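Local coordinates for protein galactonate dehydratase (Zobellia galactanivorans, PDB 5OLC) that is an enolase-superfamily protein of the mandelate racemase/muconate lactonizing enzyme type, combining an enolase-like N-terminal domain with a C-terminal domain of the TIM-barrel class, at residues K263-D267 with K268-D272; A291-A294 with Q295-V299; G307-I310 with A311-A314; E342-L345 with R346-T350. All coordinates share one frame; numbering follows the deposited sequence.

Following the chain from the N terminus, the four contacts come strictly in series, none nesting in or crossing another, and each closes a short local turn. Contact 1 closes the bend after helix 258-267, ahead of strand 273-274. Contact 2 finishes helix 283-296 and leads to strand 300-301; it touches contact 1, their centres about 10 Å apart. Contact 3 starts helix 309-321 and contact 4 covers helix 344-349, and these two also touch, with centres about 11 Å apart. Contacts 1 and 4 lie on opposite sides of the chain's centre, about 35 Å between centres. The first pair joins neighbouring helix ends; the second brings the C-terminal domain against N-terminal strands.

Contact 1. Residues K263-D267 with K268-D272; sequences KRLFD and KDCVD
Leu265 and Phe266 meet Asp269, Cys270 and Val271 in a local contact where the chain leaves helix 258-267 and turns toward strand 273-274. Two backbone bonds make the turn. Asp269 N donates to Phe266 O at 3.2 Å with an N-H...O angle of 159°. Lys268 N gives a weak bond to Leu265 O at 3.4 Å.

Leu265 carries most of the apolar packing. With CG anti to the backbone N (chi1 179°), its two methyls are brought forward to different partners: CD1 lies 3.9 Å from Cys270 CB, while CD2 sits 3.8 Å from Val271 CG2, the two side chains crossing at about a right angle. Val271 CG2 also approaches the edge of the Phe266 ring, near its plane, 4.4 Å from Phe266 CE1. On the outer side, the aliphatic part of Lys268 lies against the helix backbone, CG 3.5 Å from Arg264 O.

Within the last helical turn, Lys263 NZ forms a salt bridge at 2.7 Å with Asp267 OD2, which offers its syn lone pair. Asp269 is held by salt bridges to Arg243 of its own chain and to Arg241 of a neighbouring subunit. The segments form the helix-to-strand return of a beta-alpha-beta crossover, in which parallel strands 250-252 and 273-274 are joined through helix 258-267.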
# COMPACT_ATOMS: atom_id res chain seq x y z
N LYS A 263 -9.41 11.25 12.70
CA LYS A 263 -9.29 9.95 12.03
C LYS A 263 -8.10 10.02 11.06
O LYS A 263 -7.27 9.12 11.07
CB LYS A 263 -10.62 9.60 11.32
CG LYS A 263 -10.59 8.90 9.96
CD LYS A 263 -10.34 7.41 10.04
CE LYS A 263 -10.90 6.66 8.85
NZ LYS A 263 -10.25 6.96 7.53
N ARG A 264 -7.99 11.14 10.29
CA ARG A 264 -6.92 11.37 9.33
C ARG A 264 -5.57 11.52 10.05
O ARG A 264 -4.58 10.98 9.55
CB ARG A 264 -7.24 12.53 8.36
CG ARG A 264 -6.54 13.89 8.54
CD ARG A 264 -6.83 14.85 7.38
NE ARG A 264 -8.20 15.43 7.39
CZ ARG A 264 -9.25 14.96 6.69
NH1 ARG A 264 -10.43 15.57 6.77
NH2 ARG A 264 -9.13 13.88 5.93
N LEU A 265 -5.54 12.13 11.25
CA LEU A 265 -4.30 12.25 12.02
C LEU A 265 -3.82 10.86 12.49
O LEU A 265 -2.64 10.53 12.36
CB LEU A 265 -4.49 13.20 13.22
CG LEU A 265 -3.26 13.41 14.14
CD1 LEU A 265 -2.31 14.41 13.58
CD2 LEU A 265 -3.69 13.84 15.51
N PHE A 266 -4.75 10.05 13.00
CA PHE A 266 -4.46 8.71 13.51
C PHE A 266 -4.12 7.71 12.41
O PHE A 266 -3.34 6.78 12.66
CB PHE A 266 -5.63 8.18 14.37
CG PHE A 266 -6.02 8.97 15.60
CD1 PHE A 266 -5.05 9.49 16.46
CD2 PHE A 266 -7.36 9.12 15.95
CE1 PHE A 266 -5.42 10.19 17.61
CE2 PHE A 266 -7.72 9.81 17.11
CZ PHE A 266 -6.75 10.34 17.93
N ASP A 267 -4.70 7.88 11.19
CA ASP A 267 -4.47 6.98 10.05
C ASP A 267 -3.05 7.05 9.58
O ASP A 267 -2.56 6.10 8.97
CB ASP A 267 -5.40 7.33 8.88
CG ASP A 267 -6.76 6.66 8.89
OD1 ASP A 267 -6.99 5.79 9.75
OD2 ASP A 267 -7.58 6.99 8.03
N LYS A 268 -2.38 8.17 9.87
CA LYS A 268 -1.02 8.42 9.45
C LYS A 268 0.01 8.17 10.57
O LYS A 268 1.17 8.54 10.41
CB LYS A 268 -0.89 9.82 8.83
CG LYS A 268 -1.81 10.08 7.64
CD LYS A 268 -1.19 11.08 6.65
CE LYS A 268 -0.54 10.42 5.43
NZ LYS A 268 -1.09 10.94 4.15
N ASP A 269 -0.40 7.53 11.70
CA ASP A 269 0.46 7.19 12.85
C ASP A 269 1.40 8.36 13.31
O ASP A 269 2.57 8.14 13.66
CB ASP A 269 1.27 5.90 12.55
CG ASP A 269 1.39 4.90 13.69
OD1 ASP A 269 0.56 4.95 14.64
OD2 ASP A 269 2.33 4.05 13.65
N CYS A 270 0.84 9.60 13.32
CA CYS A 270 1.53 10.85 13.64
C CYS A 270 1.93 11.02 15.09
O CYS A 270 3.09 11.34 15.38
CB CYS A 270 0.70 12.04 13.17
SG CYS A 270 0.15 11.94 11.46
N VAL A 271 0.95 10.88 16.00
CA VAL A 271 1.14 11.17 17.41
C VAL A 271 1.06 9.95 18.35
O VAL A 271 0.43 8.93 18.04
CB VAL A 271 0.15 12.28 17.87
CG1 VAL A 271 0.43 13.59 17.15
CG2 VAL A 271 -1.31 11.86 17.71
N ASP A 272 1.72 10.11 19.51
CA ASP A 272 1.71 9.21 20.64
C ASP A 272 0.55 9.67 21.55
O ASP A 272 -0.12 8.83 22.15
CB ASP A 272 3.05 9.31 21.41
CG ASP A 272 4.18 8.54 20.77
OD1 ASP A 272 4.12 7.29 20.76
OD2 ASP A 272 5.13 9.18 20.30

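Contact 2. Residues A291-A294 with Q295-V299; sequences ATLA and QTYNV
A Schellman motif ends helix 283-296, tying Ala294 to Val299 just before strand 300-301. Asn298 leaves helical geometry with a positive phi of 54°, and two backbone bonds fold back over the last turn: Val299 N reaches Ala294 O at 3.0 Å, almost straight at 170°, and Asn298 N reaches Gln295 O at 3.0 Å. Ahead of the motif the regular helical bonds persist, with Gln295 N donating to Ala291 O and Tyr297 N to Leu293 O.

On the helix side, Leu293 and Tyr297 run side by side and point the same way. Leu293 CD2 comes to the edge of the phenol ring, in its plane, 3.7 Å from Tyr297 CE2. That edge also faces Leu293 O, which lies 3.4 Å from Tyr297 CD2. The Tyr297 hydroxyl makes weak hydrogen bonds to Asp267 at the end of helix 258-267 and to Tyr297 of a second subunit, placing this helix end at a subunit interface. The polar end of Gln295 is bound by Asp323, while its CB stays against the helix backbone, 3.3 Å from Thr292 O.

Thr296 turns its hydroxyl back on the helix, OG1 anti to its own carbonyl carbon (chi1 -51°), so that OG1 adds a second bond to Thr292 O, at 2.7 Å, besides the helical one from Thr296 N at 3.0 Å, the two donors reaching it from opposite faces of the carbonyl plane.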
# COMPACT_ATOMS: atom_id res chain seq x y z
N ALA A 291 -12.53 10.79 21.52
CA ALA A 291 -12.02 9.89 22.56
C ALA A 291 -12.27 8.41 22.23
O ALA A 291 -11.38 7.59 22.48
CB ALA A 291 -12.61 10.26 23.91
N THR A 292 -13.43 8.08 21.61
CA THR A 292 -13.82 6.74 21.12
C THR A 292 -12.83 6.28 20.02
O THR A 292 -12.37 5.13 20.01
CB THR A 292 -15.28 6.83 20.59
OG1 THR A 292 -16.17 6.89 21.70
CG2 THR A 292 -15.67 5.68 19.65
N LEU A 293 -12.53 7.21 19.09
CA LEU A 293 -11.61 7.02 17.98
C LEU A 293 -10.21 6.80 18.52
O LEU A 293 -9.58 5.79 18.17
CB LEU A 293 -11.62 8.24 17.06
CG LEU A 293 -12.48 8.15 15.81
CD1 LEU A 293 -12.45 9.44 15.05
CD2 LEU A 293 -11.98 7.04 14.88
N ALA A 294 -9.72 7.71 19.39
CA ALA A 294 -8.40 7.61 20.01
C ALA A 294 -8.22 6.24 20.59
O ALA A 294 -7.21 5.61 20.30
CB ALA A 294 -8.23 8.67 21.08
N GLN A 295 -9.26 5.74 21.31
CA GLN A 295 -9.35 4.43 21.96
C GLN A 295 -9.20 3.28 20.96
O GLN A 295 -8.38 2.40 21.19
CB GLN A 295 -10.68 4.30 22.73
CG GLN A 295 -10.86 2.99 23.49
CD GLN A 295 -11.64 3.19 24.77
OE1 GLN A 295 -12.84 3.51 24.76
NE2 GLN A 295 -10.96 3.01 25.90
N THR A 296 -9.99 3.30 19.89
CA THR A 296 -9.96 2.32 18.80
C THR A 296 -8.54 2.28 18.19
O THR A 296 -8.01 1.20 17.99
CB THR A 296 -11.05 2.70 17.78
OG1 THR A 296 -12.29 2.89 18.46
CG2 THR A 296 -11.20 1.72 16.68
N TYR A 297 -7.93 3.44 17.96
CA TYR A 297 -6.57 3.54 17.42
C TYR A 297 -5.49 3.32 18.48
O TYR A 297 -4.31 3.34 18.14
CB TYR A 297 -6.35 4.89 16.69
CG TYR A 297 -6.96 4.91 15.31
CD1 TYR A 297 -6.31 4.33 14.23
CD2 TYR A 297 -8.23 5.43 15.10
CE1 TYR A 297 -6.87 4.33 12.96
CE2 TYR A 297 -8.83 5.40 13.84
CZ TYR A 297 -8.14 4.85 12.77
OH TYR A 297 -8.72 4.83 11.53
N ASN A 298 -5.89 3.11 19.74
CA ASN A 298 -4.97 2.89 20.86
C ASN A 298 -3.88 4.02 20.99
O ASN A 298 -2.67 3.75 21.07
CB ASN A 298 -4.36 1.46 20.79
CG ASN A 298 -5.38 0.34 20.96
OD1 ASN A 298 -5.96 0.15 22.04
ND2 ASN A 298 -5.62 -0.43 19.90
N VAL A 299 -4.35 5.27 20.97
CA VAL A 299 -3.57 6.51 21.10
C VAL A 299 -4.11 7.23 22.31
O VAL A 299 -5.33 7.41 22.41
CB VAL A 299 -3.70 7.47 19.88
CG1 VAL A 299 -2.60 8.52 19.89
CG2 VAL A 299 -3.71 6.71 18.55

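Contact 3. Residues G307-I310 with A311-A314; sequences GTWI and AISA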
# COMPACT_ATOMS: atom_id res chain seq x y z
N GLY A 307 -7.91 28.64 28.31
CA GLY A 307 -8.96 29.65 28.45
C GLY A 307 -9.33 29.96 29.88
O GLY A 307 -8.44 30.04 30.75
N THR A 308 -10.63 30.17 30.14
CA THR A 308 -11.14 30.46 31.49
C THR A 308 -11.49 29.14 32.18
O THR A 308 -11.21 28.07 31.63
CB THR A 308 -12.33 31.45 31.46
OG1 THR A 308 -13.50 30.77 31.02
CG2 THR A 308 -12.08 32.68 30.64
N TRP A 309 -12.11 29.19 33.36
CA TRP A 309 -12.50 27.97 34.04
C TRP A 309 -13.68 27.29 33.37
O TRP A 309 -13.91 26.12 33.67
CB TRP A 309 -12.74 28.17 35.54
CG TRP A 309 -11.51 28.57 36.29
CD1 TRP A 309 -11.14 29.84 36.61
CD2 TRP A 309 -10.49 27.71 36.81
NE1 TRP A 309 -9.94 29.83 37.30
CE2 TRP A 309 -9.52 28.53 37.43
CE3 TRP A 309 -10.32 26.32 36.84
CZ2 TRP A 309 -8.38 28.01 38.06
CZ3 TRP A 309 -9.19 25.80 37.47
CH2 TRP A 309 -8.24 26.64 38.07
N ILE A 310 -14.40 27.97 32.43
CA ILE A 310 -15.47 27.31 31.67
C ILE A 310 -14.82 26.19 30.85
O ILE A 310 -15.29 25.06 30.90
CB ILE A 310 -16.35 28.23 30.78
CG1 ILE A 310 -17.11 29.26 31.64
CG2 ILE A 310 -17.34 27.39 29.99
CD1 ILE A 310 -17.61 30.42 30.93
N ALA A 311 -13.69 26.52 30.17
CA ALA A 311 -12.82 25.65 29.38
C ALA A 311 -12.13 24.61 30.25
O ALA A 311 -12.15 23.42 29.90
CB ALA A 311 -11.76 26.47 28.68
N ILE A 312 -11.48 25.04 31.38
CA ILE A 312 -10.79 24.10 32.27
C ILE A 312 -11.78 23.07 32.82
O ILE A 312 -11.48 21.88 32.76
CB ILE A 312 -9.94 24.79 33.36
CG1 ILE A 312 -8.92 25.73 32.73
CG2 ILE A 312 -9.25 23.76 34.27
CD1 ILE A 312 -8.66 27.02 33.51
N SER A 313 -12.98 23.51 33.25
CA SER A 313 -14.04 22.64 33.77
C SER A 313 -14.41 21.51 32.80
O SER A 313 -14.43 20.36 33.23
CB SER A 313 -15.28 23.44 34.14
OG SER A 313 -15.02 24.21 35.29
N ALA A 314 -14.63 21.84 31.51
CA ALA A 314 -14.96 20.89 30.45
C ALA A 314 -13.87 19.79 30.36
O ALA A 314 -14.21 18.60 30.24
CB ALA A 314 -15.11 21.62 29.13
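The indole of Trp309 receives Ile312 over one face: CD1 stands 3.7 Å above the plane, offset toward the rim, and makes a CH-pi contact with the six-membered ring, 4.0 Å from its centroid and 21° off the normal. The other branch of the isoleucine joins in, with Ile312 CG2 3.8 Å from Trp309 CE3. Ile312 CG1 is anti to the carbonyl carbon (chi1 -57°), a setting that directs the CG1 branch, and with it CD1, toward the ring. The His352 ring also stacks on this indole, Val371 and Ile354 touch it, NE1 makes a weak hydrogen bond to Asp347 OD1, and Trp309 N, at the helix start, is bonded to Thr350 OG1.

These residues form the first turn of helix 309-321, in the C-terminal domain, and Thr308 is its N-cap. Thr308 OG1 accepts from Ile310 N at 3.3 Å, a capping bond. Glu55 of strand 51-56 binds both Thr308 OG1 and Ala311 N through one carboxylate oxygen, pinning the helix start to the N-terminal sheet.

Farther along, Ile312 N donates to Thr308 O at 3.1 Å. The Ser313 side chain has chi1 at -70°, which turns its hydroxyl back toward the preceding turn. Trp309 O takes two bonds from Ser313, from OG at 2.7 Å and from N at 2.8 Å, one on each side of the plane of that carbonyl.

Contact 4. Residues E342-L345 with R346-T350; sequences ENAL and RDEVT
Asn343 caps the start of helix 344-349 by hydrogen bonds and packs against Arg346. Asn343 OD1 accepts from Arg346 N at 3.1 Å, the donor standing above the amide plane, and more weakly from Leu345 N. CG of Asn343 lies anti to the backbone N (chi1 -158°), which brings OD1 over these N-H groups. Asp347 N donates to Asn343 O at 3.0 Å and Glu348 N to Ala344 O at 2.8 Å; Val349 N to Leu345 O is weak. Thr350 OG1 turns back to Arg346 O at 2.7 Å, and Glu348 OE1 is hydrogen-bonded to Tyr381 of helix 375-381.

The one salt bridge within the segments joins Arg346 NH1 to Asp347 OD2 at 2.8 Å.

In the packing, Asn343 CB lies over one face of the Arg346 guanidinium, 3.7 Å from NE, with amide and guanidinium planes 60° apart. Leu345 and Val349 both reach Ile19 of the N-terminal strand 11-22. The whole is a short, asparagine N-capped helix that passes through a wider pi-type turn into strand 350-357.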
# COMPACT_ATOMS: atom_id res chain seq x y z
N GLU A 342 -0.48 34.64 33.70
CA GLU A 342 -1.28 35.76 34.19
C GLU A 342 -2.56 35.86 33.37
O GLU A 342 -2.51 36.07 32.15
CB GLU A 342 -0.48 37.07 34.14
CG GLU A 342 0.22 37.39 35.45
CD GLU A 342 1.60 36.78 35.67
OE1 GLU A 342 2.59 37.55 35.67
OE2 GLU A 342 1.67 35.56 35.95
N ASN A 343 -3.71 35.64 34.03
CA ASN A 343 -5.01 35.69 33.37
C ASN A 343 -6.12 36.15 34.29
O ASN A 343 -6.67 35.38 35.08
CB ASN A 343 -5.34 34.36 32.70
CG ASN A 343 -6.36 34.45 31.59
OD1 ASN A 343 -7.20 35.35 31.52
ND2 ASN A 343 -6.36 33.43 30.74
N ALA A 344 -6.46 37.44 34.16
CA ALA A 344 -7.51 38.08 34.92
C ALA A 344 -8.88 37.63 34.43
O ALA A 344 -9.80 37.58 35.23
CB ALA A 344 -7.37 39.58 34.84
N LEU A 345 -9.04 37.29 33.14
CA LEU A 345 -10.34 36.86 32.61
C LEU A 345 -10.70 35.46 33.11
O LEU A 345 -11.86 35.16 33.36
CB LEU A 345 -10.35 36.90 31.09
CG LEU A 345 -9.74 38.14 30.52
CD1 LEU A 345 -8.66 37.80 29.57
CD2 LEU A 345 -10.77 39.03 29.89
N ARG A 346 -9.67 34.63 33.29
CA ARG A 346 -9.81 33.28 33.81
C ARG A 346 -10.05 33.32 35.32
O ARG A 346 -10.98 32.66 35.79
CB ARG A 346 -8.57 32.45 33.45
CG ARG A 346 -8.42 31.10 34.15
CD ARG A 346 -7.20 31.09 35.04
NE ARG A 346 -5.97 31.12 34.26
CZ ARG A 346 -4.75 31.24 34.78
NH1 ARG A 346 -4.58 31.35 36.09
NH2 ARG A 346 -3.69 31.26 33.99
N ASP A 347 -9.25 34.09 36.07
CA ASP A 347 -9.36 34.12 37.52
C ASP A 347 -10.42 35.09 38.10
O ASP A 347 -10.88 34.86 39.22
CB ASP A 347 -7.98 34.35 38.14
CG ASP A 347 -7.07 33.15 37.97
OD1 ASP A 347 -7.51 32.01 38.27
OD2 ASP A 347 -5.92 33.33 37.53
N GLU A 348 -10.84 36.12 37.34
CA GLU A 348 -11.84 37.08 37.84
C GLU A 348 -13.23 36.89 37.24
O GLU A 348 -14.20 36.87 37.98
CB GLU A 348 -11.37 38.53 37.67
CG GLU A 348 -10.13 38.91 38.47
CD GLU A 348 -9.56 40.29 38.20
OE1 GLU A 348 -10.35 41.24 37.97
OE2 GLU A 348 -8.31 40.44 38.25
N VAL A 349 -13.34 36.80 35.90
CA VAL A 349 -14.64 36.67 35.24
C VAL A 349 -15.31 35.32 35.54
O VAL A 349 -16.53 35.28 35.72
CB VAL A 349 -14.60 36.99 33.72
CG1 VAL A 349 -16.00 37.04 33.12
CG2 VAL A 349 -13.87 38.30 33.46
N THR A 350 -14.51 34.23 35.62
CA THR A 350 -15.06 32.89 35.90
C THR A 350 -14.75 32.38 37.30
O THR A 350 -13.62 32.44 37.78
CB THR A 350 -14.68 31.86 34.83
OG1 THR A 350 -13.28 31.89 34.62
CG2 THR A 350 -15.43 32.08 33.54